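Local coordinates for protein LC-Est1C (Uncultured organism, PDB 3WYD) that hydrolyses carboxylic esters, as the C-terminal catalytic domain of a metagenome-derived esterase with an alpha/beta hydrolase fold, at residues A[121-126]-A[135-140]; A[126-131]-A[150-155]; A[144-149]-A[173-178]; A[156-161]-A[206-211]. One frame throughout, in Å; residues are numbered along the deposited sequence.

Contact 1 (A[121-126]-A[135-140]); sequences YGTWSI and AALAPV
Pro139 sets its ring almost at right angles over the indole of Trp124, a compact proline–tryptophan CH-pi contact. Its CG atom stands over one face of the six-membered ring, 3.4 Å from the centroid and only 9° off the ring normal, with CE2 of Trp124 3.5 Å from the same Pro139 CG. Pro139 CB reaches the CE3 side of the indole, which keeps the pyrrolidine from resting on a single atom. One residue earlier, Thr123 brings a methyl to the strand: CG2 lies anti to the backbone N (chi1 -66° for OG1) and slides past Leu137, touching Leu137 CB at 3.9 Å. Its hydroxyl is turned back into the helix, where OG1 bonds to the carbonyl of Gly119. The indole N-H is held by Gln157. Exchanging Trp124 for an alanine would probably strip the cover from the Pro139 ring and leave Gln157 without its indole mate. The helix and strand segments approach to 7.4 Å between axes and run at 143°, as part of the beta-alpha-beta unit of strand 110-116, helix 118-129 and strand 136-140, whose strand-to-helix turn is the likely nucleophile elbow of the alpha/beta hydrolase fold.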
loop_
_atom_site.group_PDB
_atom_site.type_symbol
_atom_site.label_atom_id
_atom_site.label_comp_id
_atom_site.label_asym_id
_atom_site.label_seq_id
_atom_site.Cartn_x
_atom_site.Cartn_y
_atom_site.Cartn_z
ATOM N N TYR A 121 6.011 -3.110 4.526
ATOM C CA TYR A 121 5.212 -2.556 5.628
ATOM C C TYR A 121 4.507 -3.651 6.404
ATOM O O TYR A 121 4.560 -3.666 7.637
ATOM C CB TYR A 121 4.169 -1.574 5.063
ATOM C CG TYR A 121 4.691 -0.154 4.817
ATOM C CD1 TYR A 121 5.281 0.189 3.621
ATOM C CD2 TYR A 121 4.585 0.829 5.804
ATOM C CE1 TYR A 121 5.785 1.480 3.399
ATOM C CE2 TYR A 121 5.106 2.121 5.595
ATOM C CZ TYR A 121 5.745 2.414 4.399
ATOM O OH TYR A 121 6.281 3.637 4.147
ATOM N N GLY A 122 3.945 -4.613 5.686
ATOM C CA GLY A 122 3.259 -5.708 6.343
ATOM C C GLY A 122 4.162 -6.575 7.180
ATOM O O GLY A 122 3.778 -7.050 8.243
ATOM N N THR A 123 5.366 -6.837 6.675
ATOM C CA THR A 123 6.324 -7.638 7.454
ATOM C C THR A 123 6.548 -7.024 8.835
ATOM O O THR A 123 6.525 -7.727 9.850
ATOM C CB THR A 123 7.668 -7.768 6.708
ATOM O OG1 THR A 123 7.478 -8.532 5.514
ATOM C CG2 THR A 123 8.734 -8.493 7.519
ATOM N N TRP A 124 6.825 -5.732 8.866
ATOM C CA TRP A 124 7.020 -5.096 10.170
ATOM C C TRP A 124 5.746 -5.017 10.996
ATOM O O TRP A 124 5.799 -5.277 12.208
ATOM C CB TRP A 124 7.586 -3.684 10.000
ATOM C CG TRP A 124 9.122 -3.629 10.088
ATOM C CD1 TRP A 124 9.901 -4.261 11.010
ATOM C CD2 TRP A 124 10.019 -2.906 9.225
ATOM N NE1 TRP A 124 11.229 -3.958 10.792
ATOM C CE2 TRP A 124 11.321 -3.055 9.757
ATOM C CE3 TRP A 124 9.824 -2.052 8.128
ATOM C CZ2 TRP A 124 12.444 -2.386 9.205
ATOM C CZ3 TRP A 124 10.935 -1.423 7.531
ATOM C CH2 TRP A 124 12.245 -1.632 8.071
ATOM N N SER A 125 4.647 -4.592 10.388
ATOM C CA SER A 125 3.447 -4.369 11.226
ATOM C C SER A 125 2.886 -5.664 11.785
ATOM O O SER A 125 2.456 -5.718 12.965
ATOM C CB SER A 125 2.385 -3.568 10.490
ATOM O OG SER A 125 1.921 -4.248 9.370
ATOM N N ILE A 126 2.885 -6.727 10.987
ATOM C CA ILE A 126 2.397 -8.011 11.488
ATOM C C ILE A 126 3.272 -8.550 12.599
ATOM O O ILE A 126 2.794 -9.058 13.594
ATOM C CB ILE A 126 2.193 -9.002 10.347
ATOM C CG1 ILE A 126 1.107 -8.469 9.417
ATOM C CG2 ILE A 126 1.966 -10.455 10.867
ATOM C CD1 ILE A 126 1.059 -9.347 8.106
ATOM N N ALA A 135 10.876 -15.964 13.525
ATOM C CA ALA A 135 12.286 -16.169 13.875
ATOM C C ALA A 135 13.161 -15.025 13.380
ATOM O O ALA A 135 14.126 -14.615 14.052
ATOM C CB ALA A 135 12.776 -17.508 13.320
ATOM N N ALA A 136 12.848 -14.509 12.202
ATOM C CA ALA A 136 13.596 -13.400 11.620
ATOM C C ALA A 136 12.732 -12.779 10.526
ATOM O O ALA A 136 11.745 -13.395 10.047
ATOM C CB ALA A 136 14.888 -13.926 11.020
ATOM N N LEU A 137 13.056 -11.533 10.177
ATOM C CA LEU A 137 12.237 -10.762 9.236
ATOM C C LEU A 137 13.100 -10.148 8.156
ATOM O O LEU A 137 14.262 -9.812 8.407
ATOM C CB LEU A 137 11.522 -9.602 9.944
ATOM C CG LEU A 137 10.689 -9.989 11.165
ATOM C CD1 LEU A 137 10.316 -8.694 11.909
ATOM C CD2 LEU A 137 9.447 -10.745 10.772
ATOM N N ALA A 138 12.538 -9.900 6.966
ATOM C CA ALA A 138 13.272 -9.180 5.911
ATOM C C ALA A 138 12.314 -8.261 5.135
ATOM O O ALA A 138 11.846 -8.600 4.028
ATOM C CB ALA A 138 13.981 -10.180 4.973
ATOM N N PRO A 139 12.036 -7.074 5.684
ATOM C CA PRO A 139 11.253 -6.096 4.900
ATOM C C PRO A 139 12.058 -5.405 3.806
ATOM O O PRO A 139 13.194 -4.898 4.051
ATOM C CB PRO A 139 10.786 -5.085 5.957
ATOM C CG PRO A 139 11.848 -5.194 7.034
ATOM C CD PRO A 139 12.367 -6.598 7.035
ATOM N N VAL A 140 11.462 -5.345 2.616
ATOM C CA VAL A 140 12.129 -4.773 1.438
ATOM C C VAL A 140 11.320 -3.575 0.911
ATOM O O VAL A 140 10.141 -3.730 0.578
ATOM C CB VAL A 140 12.256 -5.851 0.334
ATOM C CG1 VAL A 140 12.954 -5.261 -0.897
ATOM C CG2 VAL A 140 13.076 -7.061 0.887
#

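Contact 2 (A[126-131]-A[150-155]); sequences IAMNHP and ANIAHI
Ala127 meets Ile152 first, its carbonyl O lying 3.7 Å from the Ile152 CG2 methyl while its own CB stays at a looser distance. Met128 comes next and makes the broader apolar contact. CG2 of Ile152 also rests on the Met128 backbone, 3.8 Å from CA, and the extended Met128 side chain crosses the isoleucine, with its terminal CE 4.0 Å from Ile152 CD1. Ile152 can serve both because CG1 sits between the backbone N and the carbonyl carbon (chi1 56°), sending CD1 to the methionine and leaving CG2 for the helix backbone. Beyond the helix end, Pro131 lays its CB 3.7 Å from the carbonyl O of Asn151. Its own carbonyl is gripped by the type I turn from Ile152 to Ile155: His154 NE2 donates to Pro131 O at 2.8 Å, with an N-H...O angle of 149°. The oxygen lies near the plane of the imidazole, at its edge, whereas the donor is tilted 33° from the carbonyl plane. Ile155 CD1 approaches the same oxygen at 3.5 Å. The chemistry is therefore mixed: packing of methyls and methylenes sets the spacing, and one directed bond, which requires a proton on His154 NE2, ties the turn to the chain leaving the helix.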
loop_
_atom_site.group_PDB
_atom_site.type_symbol
_atom_site.label_atom_id
_atom_site.label_comp_id
_atom_site.label_asym_id
_atom_site.label_seq_id
_atom_site.Cartn_x
_atom_site.Cartn_y
_atom_site.Cartn_z
ATOM N N ILE A 126 2.885 -6.727 10.987
ATOM C CA ILE A 126 2.397 -8.011 11.488
ATOM C C ILE A 126 3.272 -8.550 12.599
ATOM O O ILE A 126 2.794 -9.058 13.594
ATOM C CB ILE A 126 2.193 -9.002 10.347
ATOM C CG1 ILE A 126 1.107 -8.469 9.417
ATOM C CG2 ILE A 126 1.966 -10.455 10.867
ATOM C CD1 ILE A 126 1.059 -9.347 8.106
ATOM N N ALA A 127 4.589 -8.483 12.421
ATOM C CA ALA A 127 5.493 -8.954 13.441
ATOM C C ALA A 127 5.324 -8.145 14.739
ATOM O O ALA A 127 5.399 -8.693 15.830
ATOM C CB ALA A 127 6.943 -8.876 12.926
ATOM N N MET A 128 5.124 -6.835 14.626
ATOM C CA MET A 128 4.942 -6.050 15.875
ATOM C C MET A 128 3.708 -6.470 16.644
ATOM O O MET A 128 3.683 -6.426 17.874
ATOM C CB MET A 128 4.872 -4.576 15.581
ATOM C CG MET A 128 6.222 -4.006 15.091
ATOM S SD MET A 128 6.088 -2.301 14.574
ATOM C CE MET A 128 7.796 -1.998 14.177
ATOM N N ASN A 129 2.685 -6.864 15.915
ATOM C CA ASN A 129 1.469 -7.370 16.572
ATOM C C ASN A 129 1.510 -8.810 17.081
ATOM O O ASN A 129 0.687 -9.249 17.912
ATOM C CB ASN A 129 0.288 -7.174 15.656
ATOM C CG ASN A 129 -0.157 -5.718 15.620
ATOM O OD1 ASN A 129 0.034 -4.965 16.587
ATOM N ND2 ASN A 129 -0.736 -5.313 14.508
ATOM N N HIS A 130 2.479 -9.543 16.558
ATOM C CA HIS A 130 2.658 -10.950 16.877
ATOM C C HIS A 130 4.123 -11.187 17.047
ATOM O O HIS A 130 4.735 -11.974 16.314
ATOM C CB HIS A 130 2.118 -11.836 15.738
ATOM C CG HIS A 130 0.662 -11.681 15.544
ATOM N ND1 HIS A 130 0.124 -10.759 14.687
ATOM C CD2 HIS A 130 -0.374 -12.214 16.230
ATOM C CE1 HIS A 130 -1.196 -10.775 14.797
ATOM N NE2 HIS A 130 -1.517 -11.666 15.713
ATOM N N PRO A 131 4.693 -10.622 18.114
ATOM C CA PRO A 131 6.130 -10.565 18.286
ATOM C C PRO A 131 6.773 -11.907 18.613
ATOM O O PRO A 131 8.003 -12.036 18.592
ATOM C CB PRO A 131 6.292 -9.554 19.422
ATOM C CG PRO A 131 5.022 -9.646 20.184
ATOM C CD PRO A 131 3.997 -9.799 19.116
ATOM N N ALA A 150 11.008 -1.530 19.493
ATOM C CA ALA A 150 11.399 -2.163 20.738
ATOM C C ALA A 150 10.710 -3.538 20.985
ATOM O O ALA A 150 11.323 -4.482 21.511
ATOM C CB ALA A 150 11.071 -1.195 21.917
ATOM N N ASN A 151 9.479 -3.628 20.455
ATOM C CA ASN A 151 8.601 -4.808 20.539
ATOM C C ASN A 151 9.226 -6.032 19.880
ATOM O O ASN A 151 8.928 -7.165 20.272
ATOM C CB ASN A 151 7.246 -4.564 19.788
ATOM C CG ASN A 151 6.294 -3.665 20.552
ATOM O OD1 ASN A 151 6.665 -3.068 21.559
ATOM N ND2 ASN A 151 5.053 -3.557 20.062
ATOM N N ILE A 152 10.068 -5.780 18.879
ATOM C CA ILE A 152 10.621 -6.845 18.021
ATOM C C ILE A 152 12.154 -6.822 18.043
ATOM O O ILE A 152 12.809 -7.368 17.154
ATOM C CB ILE A 152 10.083 -6.758 16.543
ATOM C CG1 ILE A 152 10.376 -5.383 15.935
ATOM C CG2 ILE A 152 8.591 -7.032 16.536
ATOM C CD1 ILE A 152 10.040 -5.321 14.407
ATOM N N ALA A 153 12.734 -6.215 19.080
ATOM C CA ALA A 153 14.195 -6.140 19.171
ATOM C C ALA A 153 14.880 -7.489 19.312
ATOM O O ALA A 153 16.063 -7.604 19.027
ATOM C CB ALA A 153 14.603 -5.204 20.317
ATOM N N HIS A 154 14.138 -8.506 19.776
ATOM C CA HIS A 154 14.675 -9.846 19.829
ATOM C C HIS A 154 14.618 -10.605 18.510
ATOM O O HIS A 154 15.071 -11.741 18.442
ATOM C CB HIS A 154 13.866 -10.633 20.867
ATOM C CG HIS A 154 12.416 -10.749 20.524
ATOM N ND1 HIS A 154 11.555 -9.674 20.565
ATOM C CD2 HIS A 154 11.686 -11.804 20.084
ATOM C CE1 HIS A 154 10.351 -10.062 20.178
ATOM N NE2 HIS A 154 10.406 -11.354 19.885
ATOM N N ILE A 155 14.039 -9.990 17.474
ATOM C CA ILE A 155 13.916 -10.652 16.163
ATOM C C ILE A 155 14.959 -10.088 15.198
ATOM O O ILE A 155 14.911 -8.899 14.877
ATOM C CB ILE A 155 12.516 -10.429 15.564
ATOM C CG1 ILE A 155 11.442 -10.870 16.594
ATOM C CG2 ILE A 155 12.370 -11.212 14.240
ATOM C CD1 ILE A 155 10.032 -10.604 16.098
#

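Contact 3 (A[144-149]-A[173-178]); sequences GNPLGM and SRVMVE
Pro146 and Met176 bring their CA atoms to 5.0 Å, so that a short 3-10 segment at 146-148 sits close against one turn of a regular helix. Met176 carries most of the meeting. Its chain is bent at both chi2 (-64°) and chi3 (-88°), which folds the thioether over the backbone just before the 3-10 segment. The sulfur SD lies 3.5 Å from Pro146 N and 3.6 Å from Gly144 C, and the CE methyl settles beside the CA of Gly144, where a CB would collide with it. Met149 is bent in the same way and crosses Met176 at about a right angle, its SD standing 3.6 Å from Met176 CE. From there the Met149 methyl continues to the helix backbone, with CE 3.5 Å from the carbonyl O of Met176. Pro146 adds a lighter touch through CB, 3.9 Å from Val175 O. The 3-10 segment is itself braced by an Asx turn, in which Asn145 OD1 accepts from Leu147 N at 3.0 Å, the donor standing well above the carbonyl plane. In the fold this loop, which leads from strand 136-140 to strand 157-162, is wedged between two helices. Trp124 of helix 118-129 packs on both methionines, while helix 171-181 turns Val177 to strands 157-162 and 187-192.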
loop_
_atom_site.group_PDB
_atom_site.type_symbol
_atom_site.label_atom_id
_atom_site.label_comp_id
_atom_site.label_asym_id
_atom_site.label_seq_id
_atom_site.Cartn_x
_atom_site.Cartn_y
_atom_site.Cartn_z
ATOM N N GLY A 144 7.442 1.805 8.464
ATOM C CA GLY A 144 6.497 1.513 9.535
ATOM C C GLY A 144 6.590 2.520 10.660
ATOM O O GLY A 144 6.929 3.687 10.416
ATOM N N ASN A 145 6.246 2.056 11.865
ATOM C CA ASN A 145 6.207 2.924 13.046
ATOM C C ASN A 145 7.480 2.665 13.810
ATOM O O ASN A 145 7.648 1.593 14.432
ATOM C CB ASN A 145 5.040 2.516 13.933
ATOM C CG ASN A 145 5.099 3.205 15.306
ATOM O OD1 ASN A 145 5.780 4.218 15.471
ATOM N ND2 ASN A 145 4.527 2.553 16.309
ATOM N N PRO A 146 8.401 3.612 13.756
ATOM C CA PRO A 146 9.679 3.325 14.442
ATOM C C PRO A 146 9.528 3.068 15.951
ATOM O O PRO A 146 10.353 2.365 16.562
ATOM C CB PRO A 146 10.552 4.547 14.124
ATOM C CG PRO A 146 9.571 5.632 13.643
ATOM C CD PRO A 146 8.423 4.876 12.995
ATOM N N LEU A 147 8.491 3.635 16.558
ATOM C CA LEU A 147 8.238 3.383 17.985
ATOM C C LEU A 147 7.869 1.952 18.358
ATOM O O LEU A 147 7.912 1.588 19.537
ATOM C CB LEU A 147 7.226 4.405 18.546
ATOM C CG LEU A 147 7.698 5.866 18.457
ATOM C CD1 LEU A 147 6.572 6.905 18.806
ATOM C CD2 LEU A 147 8.977 6.136 19.318
ATOM N N GLY A 148 7.573 1.109 17.372
ATOM C CA GLY A 148 7.287 -0.297 17.620
ATOM C C GLY A 148 8.495 -1.218 17.526
ATOM O O GLY A 148 8.380 -2.425 17.691
ATOM N N MET A 149 9.651 -0.668 17.193
ATOM C CA MET A 149 10.827 -1.512 17.011
ATOM C C MET A 149 11.280 -2.159 18.337
ATOM O O MET A 149 11.846 -3.274 18.343
ATOM C CB MET A 149 11.946 -0.714 16.331
ATOM C CG MET A 149 11.555 -0.274 14.861
ATOM S SD MET A 149 11.355 -1.612 13.720
ATOM C CE MET A 149 13.049 -2.146 13.576
ATOM N N SER A 173 12.953 3.329 5.581
ATOM C CA SER A 173 13.703 2.226 6.175
ATOM C C SER A 173 14.743 2.790 7.141
ATOM O O SER A 173 15.042 2.169 8.173
ATOM C CB SER A 173 14.378 1.364 5.111
ATOM O OG SER A 173 13.460 0.424 4.601
ATOM N N ARG A 174 15.374 3.912 6.786
ATOM C CA ARG A 174 16.464 4.414 7.635
ATOM C C ARG A 174 15.959 4.659 9.047
ATOM O O ARG A 174 16.665 4.354 10.005
ATOM C CB ARG A 174 17.048 5.690 7.045
ATOM C CG ARG A 174 17.819 5.512 5.779
ATOM C CD ARG A 174 18.255 6.881 5.224
ATOM N NE ARG A 174 19.107 6.732 4.056
ATOM C CZ ARG A 174 19.441 7.728 3.234
ATOM N NH1 ARG A 174 18.955 8.948 3.445
ATOM N NH2 ARG A 174 20.157 7.465 2.152
ATOM N N VAL A 175 14.770 5.225 9.201
ATOM C CA VAL A 175 14.293 5.546 10.547
ATOM C C VAL A 175 14.007 4.284 11.363
ATOM O O VAL A 175 14.153 4.279 12.587
ATOM C CB VAL A 175 13.108 6.496 10.558
ATOM C CG1 VAL A 175 13.536 7.875 9.984
ATOM C CG2 VAL A 175 11.905 5.908 9.834
ATOM N N MET A 176 13.619 3.199 10.685
ATOM C CA MET A 176 13.337 1.954 11.379
ATOM C C MET A 176 14.622 1.272 11.840
ATOM O O MET A 176 14.717 0.825 12.951
ATOM C CB MET A 176 12.601 1.001 10.436
ATOM C CG MET A 176 11.260 1.486 9.937
ATOM S SD MET A 176 10.006 1.701 11.238
ATOM C CE MET A 176 9.330 0.045 11.256
ATOM N N VAL A 177 15.634 1.283 10.980
ATOM C CA VAL A 177 16.957 0.750 11.322
ATOM C C VAL A 177 17.541 1.555 12.494
ATOM O O VAL A 177 18.090 0.955 13.423
ATOM C CB VAL A 177 17.895 0.797 10.106
ATOM C CG1 VAL A 177 19.317 0.346 10.497
ATOM C CG2 VAL A 177 17.382 -0.110 9.004
ATOM N N GLU A 178 17.444 2.884 12.443
ATOM C CA GLU A 178 17.958 3.743 13.537
ATOM C C GLU A 178 17.285 3.379 14.852
ATOM O O GLU A 178 17.968 3.182 15.893
ATOM C CB GLU A 178 17.708 5.205 13.155
ATOM C CG GLU A 178 18.091 6.256 14.141
ATOM C CD GLU A 178 17.903 7.628 13.522
ATOM O OE1 GLU A 178 16.732 8.019 13.261
ATOM O OE2 GLU A 178 18.920 8.217 13.112
#

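Contact 4 (A[156-161]-A[206-211]); sequences PQLVVH and KDVFDW
Trp211 spreads its indole against the start of a strand, and Leu158 lies over it: the Leu158 CB is 3.7 Å from the centroid of the five-membered ring and 11° off its normal, a CH-pi contact offset toward the ring's rim. The backbone N of Leu158 is also over a face, close to NE1 of the indole, but both are donors and no bond joins them. The indole N-H goes instead to the carbonyl of Pro156, with NE1 3.2 Å from Pro156 O and the hydrogen almost exactly in line. This bond is straight on the donor side and lies in the ring plane, yet it reaches the oxygen from above the carbonyl plane rather than along a lone pair. The same proline puts CB 3.7 Å from Trp211 CZ2, on the side of the ring away from Leu158 CB, adding an apolar touch to the bond. Leu158 sends CG anti to its backbone nitrogen (chi1 175°), and CD2 thereby reaches the helix, 3.5 Å from Asp207 O and 4.0 Å from Val208 CG2. A leucine in place of Trp211 would probably leave the Pro156 carbonyl without this donor and open a gap above Leu158 CB. On the helix, Lys206 and Asp210 form a salt bridge, and Asp210 has Arg69 as a second partner. The segments run nearly antiparallel, their axes 9.2 Å apart, an arrangement typical of the three-layer alpha/beta hydrolase fold, in which helix 205-213 packs on the central sheet.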
loop_
_atom_site.group_PDB
_atom_site.type_symbol
_atom_site.label_atom_id
_atom_site.label_comp_id
_atom_site.label_asym_id
_atom_site.label_seq_id
_atom_site.Cartn_x
_atom_site.Cartn_y
_atom_site.Cartn_z
ATOM N N PRO A 156 15.899 -10.924 14.743
ATOM C CA PRO A 156 16.930 -10.401 13.811
ATOM C C PRO A 156 16.289 -10.002 12.473
ATOM O O PRO A 156 15.457 -10.751 11.919
ATOM C CB PRO A 156 17.883 -11.586 13.615
ATOM C CG PRO A 156 17.663 -12.449 14.820
ATOM C CD PRO A 156 16.165 -12.290 15.183
ATOM N N GLN A 157 16.703 -8.849 11.959
ATOM C CA GLN A 157 16.046 -8.268 10.816
ATOM C C GLN A 157 17.078 -7.949 9.746
ATOM O O GLN A 157 18.132 -7.360 10.036
ATOM C CB GLN A 157 15.345 -6.988 11.243
ATOM C CG GLN A 157 14.116 -7.318 12.127
ATOM C CD GLN A 157 13.602 -6.120 12.905
ATOM O OE1 GLN A 157 13.304 -5.080 12.333
ATOM N NE2 GLN A 157 13.638 -6.220 14.238
ATOM N N LEU A 158 16.776 -8.304 8.501
ATOM C CA LEU A 158 17.470 -7.828 7.325
ATOM C C LEU A 158 16.592 -6.834 6.595
ATOM O O LEU A 158 15.456 -7.174 6.238
ATOM C CB LEU A 158 17.726 -9.028 6.394
ATOM C CG LEU A 158 18.347 -8.614 5.048
ATOM C CD1 LEU A 158 19.828 -8.263 5.273
ATOM C CD2 LEU A 158 18.274 -9.727 4.038
ATOM N N VAL A 159 17.066 -5.607 6.460
ATOM C CA VAL A 159 16.283 -4.540 5.869
ATOM C C VAL A 159 16.931 -4.162 4.543
ATOM O O VAL A 159 18.119 -3.980 4.497
ATOM C CB VAL A 159 16.253 -3.308 6.773
ATOM C CG1 VAL A 159 15.421 -2.172 6.133
ATOM C CG2 VAL A 159 15.643 -3.680 8.152
ATOM N N VAL A 160 16.129 -4.065 3.475
ATOM C CA VAL A 160 16.653 -3.702 2.133
ATOM C C VAL A 160 15.907 -2.501 1.612
ATOM O O VAL A 160 14.671 -2.432 1.739
ATOM C CB VAL A 160 16.472 -4.851 1.163
ATOM C CG1 VAL A 160 16.918 -4.449 -0.241
ATOM C CG2 VAL A 160 17.217 -6.084 1.628
ATOM N N HIS A 161 16.627 -1.478 1.128
ATOM C CA HIS A 161 15.925 -0.348 0.514
ATOM C C HIS A 161 16.841 0.289 -0.488
ATOM O O HIS A 161 18.045 0.385 -0.247
ATOM C CB HIS A 161 15.533 0.720 1.575
ATOM C CG HIS A 161 14.250 1.445 1.292
ATOM N ND1 HIS A 161 13.159 1.345 2.129
ATOM C CD2 HIS A 161 13.868 2.239 0.262
ATOM C CE1 HIS A 161 12.178 2.107 1.669
ATOM N NE2 HIS A 161 12.562 2.614 0.503
ATOM N N LYS A 206 18.720 -13.683 -2.427
ATOM C CA LYS A 206 19.798 -14.494 -1.840
ATOM C C LYS A 206 20.141 -14.042 -0.438
ATOM O O LYS A 206 20.361 -14.867 0.441
ATOM C CB LYS A 206 21.073 -14.434 -2.729
ATOM C CG LYS A 206 22.202 -15.327 -2.209
ATOM C CD LYS A 206 23.450 -15.230 -3.104
ATOM C CE LYS A 206 24.540 -16.193 -2.657
ATOM N NZ LYS A 206 25.075 -15.843 -1.312
ATOM N N ASP A 207 20.187 -12.724 -0.237
ATOM C CA ASP A 207 20.531 -12.181 1.061
ATOM C C ASP A 207 19.422 -12.525 2.073
ATOM O O ASP A 207 19.697 -12.782 3.236
ATOM C CB ASP A 207 20.676 -10.673 0.955
ATOM C CG ASP A 207 21.739 -10.271 -0.050
ATOM O OD1 ASP A 207 22.918 -10.269 0.348
ATOM O OD2 ASP A 207 21.395 -9.970 -1.217
ATOM N N VAL A 208 18.178 -12.452 1.636
ATOM C CA VAL A 208 17.053 -12.806 2.531
ATOM C C VAL A 208 17.133 -14.271 2.994
ATOM O O VAL A 208 17.030 -14.549 4.204
ATOM C CB VAL A 208 15.710 -12.574 1.816
ATOM C CG1 VAL A 208 14.516 -13.166 2.576
ATOM C CG2 VAL A 208 15.496 -11.091 1.526
ATOM N N PHE A 209 17.339 -15.202 2.058
ATOM C CA PHE A 209 17.436 -16.608 2.439
ATOM C C PHE A 209 18.703 -16.870 3.242
ATOM O O PHE A 209 18.677 -17.682 4.173
ATOM C CB PHE A 209 17.329 -17.512 1.217
ATOM C CG PHE A 209 15.908 -17.747 0.796
ATOM C CD1 PHE A 209 15.193 -18.819 1.339
ATOM C CD2 PHE A 209 15.285 -16.919 -0.131
ATOM C CE1 PHE A 209 13.891 -19.048 0.984
ATOM C CE2 PHE A 209 13.993 -17.173 -0.546
ATOM C CZ PHE A 209 13.287 -18.229 -0.001
ATOM N N ASP A 210 19.795 -16.170 2.941
ATOM C CA ASP A 210 21.005 -16.306 3.768
ATOM C C ASP A 210 20.691 -15.918 5.207
ATOM O O ASP A 210 21.150 -16.562 6.140
ATOM C CB ASP A 210 22.146 -15.408 3.278
ATOM C CG ASP A 210 22.842 -15.930 2.011
ATOM O OD1 ASP A 210 22.546 -17.043 1.563
ATOM O OD2 ASP A 210 23.630 -15.139 1.425
ATOM N N TRP A 211 19.939 -14.842 5.388
ATOM C CA TRP A 211 19.557 -14.368 6.724
ATOM C C TRP A 211 18.673 -15.377 7.439
ATOM O O TRP A 211 18.874 -15.668 8.625
ATOM C CB TRP A 211 18.800 -13.026 6.585
ATOM C CG TRP A 211 18.612 -12.306 7.902
ATOM C CD1 TRP A 211 17.450 -12.158 8.604
ATOM C CD2 TRP A 211 19.609 -11.589 8.603
ATOM N NE1 TRP A 211 17.669 -11.381 9.723
ATOM C CE2 TRP A 211 18.989 -11.018 9.752
ATOM C CE3 TRP A 211 20.971 -11.353 8.366
ATOM C CZ2 TRP A 211 19.685 -10.209 10.657
ATOM C CZ3 TRP A 211 21.674 -10.575 9.267
ATOM C CH2 TRP A 211 21.039 -10.036 10.425
#

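In the fold
The four contacts illustrate how one mostly parallel sheet is dressed on its two faces. Contacts 1 and 4, with centres 10 Å apart, use neighbouring strands, joined where Leu158 N lies 2.9 Å from Leu137 O; alternate residues point to helix 118-129 on one face and helix 205-213 on the other. Contacts 1 and 2 share that first helix, their centres 9 Å apart. Met128 links contact 2 to contact 3, its CE 3.6 Å from Met149 SD. Contacts 3 and 4 meet at Ser173 OG, 2.7 Å from His161 ND1 in a hydrogen bond. The probable catalytic triad, Ser117, Asp165 and His197, falls outside all eight segments, with Ser117 at the elbow leading into helix 118-129.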